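Local atomic coordinates of putative ATP-grasp superfamily protein (Archaeoglobus fulgidus, PDB entry 3DF7), a protein that is of unknown function but belongs to the ATP-grasp superfamily and probably binds ATP, as its relatives do. Residues A[27-30]-A[31-35]; A[254-257]-A[258-262]. One frame throughout, in Å; residues are numbered along the deposited sequence.

Interaction 1 (A[27-30]-A[31-35])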
HETATM    1  N   MSE A  27      -5.905   0.114   7.667  1.00  9.15           N
HETATM    2  CA  MSE A  27      -4.574   0.690   7.613  1.00  7.78           C
HETATM    3  C   MSE A  27      -4.453   1.887   8.549  1.00  9.17           C
HETATM    4  O   MSE A  27      -3.431   2.053   9.211  1.00  7.24           O
HETATM    5  CB  MSE A  27      -4.214   1.114   6.184  1.00  9.83           C
HETATM    6  CG  MSE A  27      -3.829  -0.049   5.273  1.00 11.69           C
HETATM    7 SE   MSE A  27      -3.178   0.532   3.539  1.00 18.40          SE
HETATM    8  CE  MSE A  27      -4.848   0.455   2.584  1.00 15.25           C
ATOM      9  N   PHE A  28      -5.482   2.730   8.594  1.00  7.99           N
ATOM     10  CA  PHE A  28      -5.433   3.898   9.474  1.00  7.11           C
ATOM     11  C   PHE A  28      -5.344   3.453  10.933  1.00  7.91           C
ATOM     12  O   PHE A  28      -4.543   3.978  11.707  1.00  7.51           O
ATOM     13  CB  PHE A  28      -6.676   4.779   9.298  1.00  7.06           C
ATOM     14  CG  PHE A  28      -6.645   6.038  10.125  1.00  9.54           C
ATOM     15  CD1 PHE A  28      -5.956   7.162   9.682  1.00  8.81           C
ATOM     16  CD2 PHE A  28      -7.279   6.086  11.362  1.00  9.68           C
ATOM     17  CE1 PHE A  28      -5.898   8.321  10.459  1.00 10.87           C
ATOM     18  CE2 PHE A  28      -7.227   7.242  12.151  1.00 11.88           C
ATOM     19  CZ  PHE A  28      -6.534   8.360  11.695  1.00  9.55           C
ATOM     20  N   LYS A  29      -6.183   2.490  11.308  1.00  7.66           N
ATOM     21  CA  LYS A  29      -6.187   1.974  12.676  1.00  9.21           C
ATOM     22  C   LYS A  29      -4.804   1.416  13.008  1.00  9.18           C
ATOM     23  O   LYS A  29      -4.224   1.724  14.054  1.00  8.44           O
ATOM     24  CB  LYS A  29      -7.245   0.870  12.818  1.00 10.53           C
ATOM     25  CG  LYS A  29      -7.353   0.264  14.215  1.00 13.84           C
ATOM     26  CD  LYS A  29      -8.288  -0.943  14.212  1.00 18.08           C
ATOM     27  CE  LYS A  29      -8.561  -1.463  15.616  1.00 21.46           C
ATOM     28  NZ  LYS A  29      -7.308  -1.707  16.382  1.00 24.42           N
ATOM     29  N   SER A  30      -4.272   0.610  12.095  1.00  9.21           N
ATOM     30  CA  SER A  30      -2.963   0.003  12.284  1.00 10.90           C
ATOM     31  C   SER A  30      -1.861   1.056  12.398  1.00  9.89           C
ATOM     32  O   SER A  30      -0.968   0.938  13.237  1.00 10.88           O
ATOM     33  CB  SER A  30      -2.658  -0.957  11.126  1.00 13.12           C
ATOM     34  OG  SER A  30      -1.357  -1.500  11.254  1.00 22.13           O
ATOM     35  N   ALA A  31      -1.927   2.083  11.552  1.00  8.75           N
ATOM     36  CA  ALA A  31      -0.935   3.158  11.567  1.00  8.18           C
ATOM     37  C   ALA A  31      -1.077   3.999  12.836  1.00  7.76           C
ATOM     38  O   ALA A  31      -0.083   4.413  13.433  1.00  8.53           O
ATOM     39  CB  ALA A  31      -1.099   4.046  10.329  1.00  9.00           C
ATOM     40  N   PHE A  32      -2.317   4.251  13.240  1.00  6.81           N
ATOM     41  CA  PHE A  32      -2.586   5.032  14.441  1.00  7.16           C
ATOM     42  C   PHE A  32      -1.993   4.328  15.671  1.00  9.46           C
ATOM     43  O   PHE A  32      -1.273   4.939  16.465  1.00  8.68           O
ATOM     44  CB  PHE A  32      -4.099   5.195  14.626  1.00  9.64           C
ATOM     45  CG  PHE A  32      -4.479   6.043  15.805  1.00 12.86           C
ATOM     46  CD1 PHE A  32      -4.526   7.427  15.695  1.00 11.72           C
ATOM     47  CD2 PHE A  32      -4.772   5.457  17.033  1.00 15.59           C
ATOM     48  CE1 PHE A  32      -4.858   8.223  16.791  1.00 16.12           C
ATOM     49  CE2 PHE A  32      -5.106   6.244  18.140  1.00 17.52           C
ATOM     50  CZ  PHE A  32      -5.148   7.632  18.015  1.00 16.21           C
ATOM     51  N   ASP A  33      -2.294   3.040  15.816  1.00 10.83           N
ATOM     52  CA  ASP A  33      -1.811   2.265  16.959  1.00 11.75           C
ATOM     53  C   ASP A  33      -0.301   2.060  16.956  1.00 11.99           C
ATOM     54  O   ASP A  33       0.309   1.858  18.008  1.00 12.63           O
ATOM     55  CB  ASP A  33      -2.514   0.907  17.023  1.00 15.41           C
ATOM     56  CG  ASP A  33      -3.999   1.034  17.324  1.00 18.79           C
ATOM     57  OD1 ASP A  33      -4.391   2.018  17.988  1.00 19.82           O
ATOM     58  OD2 ASP A  33      -4.769   0.142  16.910  1.00 20.87           O
ATOM     59  N   GLY A  34       0.301   2.124  15.777  1.00 10.73           N
ATOM     60  CA  GLY A  34       1.735   1.948  15.683  1.00  9.60           C
ATOM     61  C   GLY A  34       2.506   3.237  15.911  1.00  9.38           C
ATOM     62  O   GLY A  34       3.338   3.319  16.813  1.00  9.58           O
ATOM     63  N   PHE A  35       2.227   4.256  15.105  1.00  8.41           N
ATOM     64  CA  PHE A  35       2.942   5.521  15.230  1.00  8.56           C
ATOM     65  C   PHE A  35       2.694   6.305  16.514  1.00  8.65           C
ATOM     66  O   PHE A  35       3.520   7.132  16.891  1.00  9.65           O
ATOM     67  CB  PHE A  35       2.658   6.423  14.024  1.00  7.87           C
ATOM     68  CG  PHE A  35       3.278   5.937  12.746  1.00  9.55           C
ATOM     69  CD1 PHE A  35       2.561   5.125  11.873  1.00  9.73           C
ATOM     70  CD2 PHE A  35       4.598   6.261  12.432  1.00  9.00           C
ATOM     71  CE1 PHE A  35       3.150   4.638  10.705  1.00 10.86           C
ATOM     72  CE2 PHE A  35       5.197   5.780  11.267  1.00  9.44           C
ATOM     73  CZ  PHE A  35       4.473   4.966  10.403  1.00  9.32           C
TER
HETATM   74  O   HOH W   1      -4.488  -2.172  15.749  1.00 26.07           O
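Residues 27-30 and 31-35 are consecutive turns of helix 18-35, and their backbones join by i to i+4 hydrogen bonds. Ala31 N bonds to Met27 O, Phe32 N to Phe28 O, and Asp33 N to Lys29 O, the last at 2.9 Å. A fourth, from Gly34 N to Ser30 O, is weak.

On the outer side Lys29 and Asp33 form an i to i+4 salt bridge. Lys29 runs extended as far as CE and then bends at chi4 (-52°), which turns NZ back to within 3.2 Å of Asp33 OD2. A water ties the same two atoms together, donating to Asp33 OD2 at 2.6 Å and accepting from Lys29 NZ, while the other carboxylate oxygen, OD1, pairs with Lys36.

The helix packs on the four-stranded parallel sheet of the N-terminal region: Phe28 and Ala31 lie on Leu6 of strand 3-8, and Phe35 touches Leu4. The rings of Phe28 and Phe32 leave the same flank, both with chi1 near -177°, and meet only loosely, Phe28 CE2 lying 4.5 Å from Phe32 CD1. Phe53 makes an edge-to-face contact with Phe28, and Phe32 touches Thr54.

Interaction 2 (A[254-257]-A[258-262])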
ATOM      1  N   VAL A 254      -1.367  -4.271   8.201  1.00  6.88           N
ATOM      2  CA  VAL A 254      -2.241  -4.477   9.351  1.00  8.40           C
ATOM      3  C   VAL A 254      -1.907  -5.754  10.118  1.00  7.84           C
ATOM      4  O   VAL A 254      -2.198  -5.860  11.305  1.00  7.73           O
ATOM      5  CB  VAL A 254      -3.738  -4.515   8.936  1.00  7.49           C
ATOM      6  CG1 VAL A 254      -4.085  -3.258   8.145  1.00  5.86           C
ATOM      7  CG2 VAL A 254      -4.039  -5.767   8.125  1.00  8.83           C
ATOM      8  N   ALA A 255      -1.289  -6.719   9.447  1.00  8.35           N
ATOM      9  CA  ALA A 255      -0.945  -7.983  10.097  1.00  9.34           C
ATOM     10  C   ALA A 255       0.391  -7.984  10.840  1.00  9.74           C
ATOM     11  O   ALA A 255       0.688  -8.924  11.577  1.00  8.58           O
ATOM     12  CB  ALA A 255      -0.950  -9.107   9.062  1.00  8.21           C
ATOM     13  N   PHE A 256       1.190  -6.935  10.672  1.00 10.58           N
ATOM     14  CA  PHE A 256       2.505  -6.898  11.308  1.00 10.54           C
ATOM     15  C   PHE A 256       2.560  -7.126  12.823  1.00 11.66           C
ATOM     16  O   PHE A 256       3.385  -7.911  13.293  1.00  9.98           O
ATOM     17  CB  PHE A 256       3.223  -5.597  10.935  1.00  9.39           C
ATOM     18  CG  PHE A 256       3.663  -5.529   9.484  1.00  9.44           C
ATOM     19  CD1 PHE A 256       3.294  -6.515   8.572  1.00  7.52           C
ATOM     20  CD2 PHE A 256       4.450  -4.470   9.036  1.00  7.64           C
ATOM     21  CE1 PHE A 256       3.704  -6.447   7.233  1.00  7.71           C
ATOM     22  CE2 PHE A 256       4.864  -4.393   7.703  1.00  8.98           C
ATOM     23  CZ  PHE A 256       4.489  -5.386   6.800  1.00  8.25           C
ATOM     24  N   SER A 257       1.697  -6.462  13.591  1.00 11.29           N
ATOM     25  CA  SER A 257       1.719  -6.646  15.044  1.00 11.51           C
ATOM     26  C   SER A 257       1.529  -8.098  15.461  1.00 11.06           C
ATOM     27  O   SER A 257       2.291  -8.618  16.273  1.00  9.65           O
ATOM     28  CB  SER A 257       0.649  -5.782  15.719  1.00 15.06           C
ATOM     29  OG  SER A 257       1.022  -4.416  15.690  1.00 19.71           O
ATOM     30  N   ARG A 258       0.515  -8.751  14.905  1.00 10.10           N
ATOM     31  CA  ARG A 258       0.252 -10.146  15.227  1.00  9.81           C
ATOM     32  C   ARG A 258       1.308 -11.072  14.634  1.00 10.83           C
ATOM     33  O   ARG A 258       1.825 -11.949  15.321  1.00  9.60           O
ATOM     34  CB  ARG A 258      -1.143 -10.555  14.734  1.00 10.05           C
ATOM     35  CG  ARG A 258      -2.282 -10.018  15.598  1.00 10.63           C
ATOM     36  CD  ARG A 258      -3.635 -10.184  14.916  1.00 11.19           C
ATOM     37  NE  ARG A 258      -3.951 -11.580  14.634  1.00 11.71           N
ATOM     38  CZ  ARG A 258      -4.724 -12.348  15.395  1.00 15.06           C
ATOM     39  NH1 ARG A 258      -5.278 -11.858  16.499  1.00 16.80           N
ATOM     40  NH2 ARG A 258      -4.940 -13.611  15.054  1.00 12.23           N
ATOM     41  N   ALA A 259       1.638 -10.871  13.363  1.00  9.47           N
ATOM     42  CA  ALA A 259       2.626 -11.717  12.707  1.00 10.30           C
ATOM     43  C   ALA A 259       4.061 -11.580  13.214  1.00 10.94           C
ATOM     44  O   ALA A 259       4.761 -12.581  13.367  1.00 10.91           O
ATOM     45  CB  ALA A 259       2.600 -11.470  11.204  1.00  9.13           C
ATOM     46  N   TYR A 260       4.490 -10.354  13.493  1.00 10.35           N
ATOM     47  CA  TYR A 260       5.872 -10.122  13.903  1.00  9.93           C
ATOM     48  C   TYR A 260       6.127  -9.540  15.283  1.00 10.67           C
ATOM     49  O   TYR A 260       7.280  -9.490  15.730  1.00 11.79           O
ATOM     50  CB  TYR A 260       6.554  -9.223  12.871  1.00  8.43           C
ATOM     51  CG  TYR A 260       6.450  -9.733  11.452  1.00 10.79           C
ATOM     52  CD1 TYR A 260       6.875 -11.020  11.120  1.00  9.33           C
ATOM     53  CD2 TYR A 260       5.954  -8.918  10.432  1.00  9.75           C
ATOM     54  CE1 TYR A 260       6.812 -11.481   9.809  1.00  9.48           C
ATOM     55  CE2 TYR A 260       5.889  -9.371   9.116  1.00  9.43           C
ATOM     56  CZ  TYR A 260       6.321 -10.653   8.813  1.00  8.76           C
ATOM     57  OH  TYR A 260       6.263 -11.114   7.518  1.00 10.21           O
ATOM     58  N   GLY A 261       5.070  -9.101  15.955  1.00  9.57           N
ATOM     59  CA  GLY A 261       5.246  -8.506  17.265  1.00 10.35           C
ATOM     60  C   GLY A 261       5.848  -7.122  17.116  1.00  9.95           C
ATOM     61  O   GLY A 261       6.422  -6.576  18.056  1.00 10.18           O
ATOM     62  N   ALA A 262       5.718  -6.554  15.920  1.00 10.44           N
ATOM     63  CA  ALA A 262       6.242  -5.224  15.627  1.00  8.12           C
ATOM     64  C   ALA A 262       5.350  -4.541  14.597  1.00  9.36           C
ATOM     65  O   ALA A 262       4.977  -5.149  13.594  1.00 11.71           O
ATOM     66  CB  ALA A 262       7.660  -5.325  15.091  1.00  7.95           C
TER
HETATM   67  O   HOH W   2      -1.750  -7.402  13.442  1.00  9.89           O
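Phe256 and Tyr260, one turn apart on the short helix 256-260, bring their rings together obliquely, with planes at 57° and centroids 5.6 Å apart. Between the side chains the closest approach is from Phe256 CD1 to Tyr260 CE2, 3.9 Å, and CD1 comes in at the edge of the tyrosine ring, near its plane. In both residues CG stands anti to the carbonyl carbon (chi1 -70° in Phe256, -53° in Tyr260), which sends the two rings off the same flank of the helix. The methyl of Ala259 sits over the centre of one face of the Tyr260 ring, 4.1 Å above it, and the phenol OH is hydrogen-bonded to Ser184 OG.

Beneath the rings Tyr260 N bonds to Phe256 O at 2.7 Å, while Ala259 N meets Ala255 O almost head-on. Gly261 ends the helix with positive phi, a conformation that suits glycine; its N bonds to Ser257 O at 2.8 Å, from above the carbonyl plane. A water bridges Val254 O and Arg258 N, donating to the first and accepting from the second. Arg258 NH2 makes only a long, weak ion pair with Asp303 OD1.

The helix lies against the large antiparallel sheet, where Ala255 and Ala259 touch Gln279 of strand 279-285 and Val200 of strand 194-200, Tyr260 also rests on Val200, and Arg258 packs on Ile301 of strand 297-303.

How the interactions relate
Both are local contacts of mainly i to i+4 kind, one inside helix 18-35 and the other around the short helix 256-260, but on different sheets: 27-35 lies along the N-terminal parallel sheet, 254-262 along the large antiparallel one. Interaction 1 is half buried, with a charged pair and its water on the outer side and apolar residues on the sheet side. Interaction 2 is the more buried, dominated by an aromatic pair and small alanines; its chain leaves the helix at a glycine of positive phi, whereas 27-35 stays helical throughout. The two touch directly: Ser30 OG lies 3.6 Å from Val254 CA, and Met27 N lies 3.9 Å from Val254 CG1. Phe35 reaches helix 264-268, just beyond interaction 2.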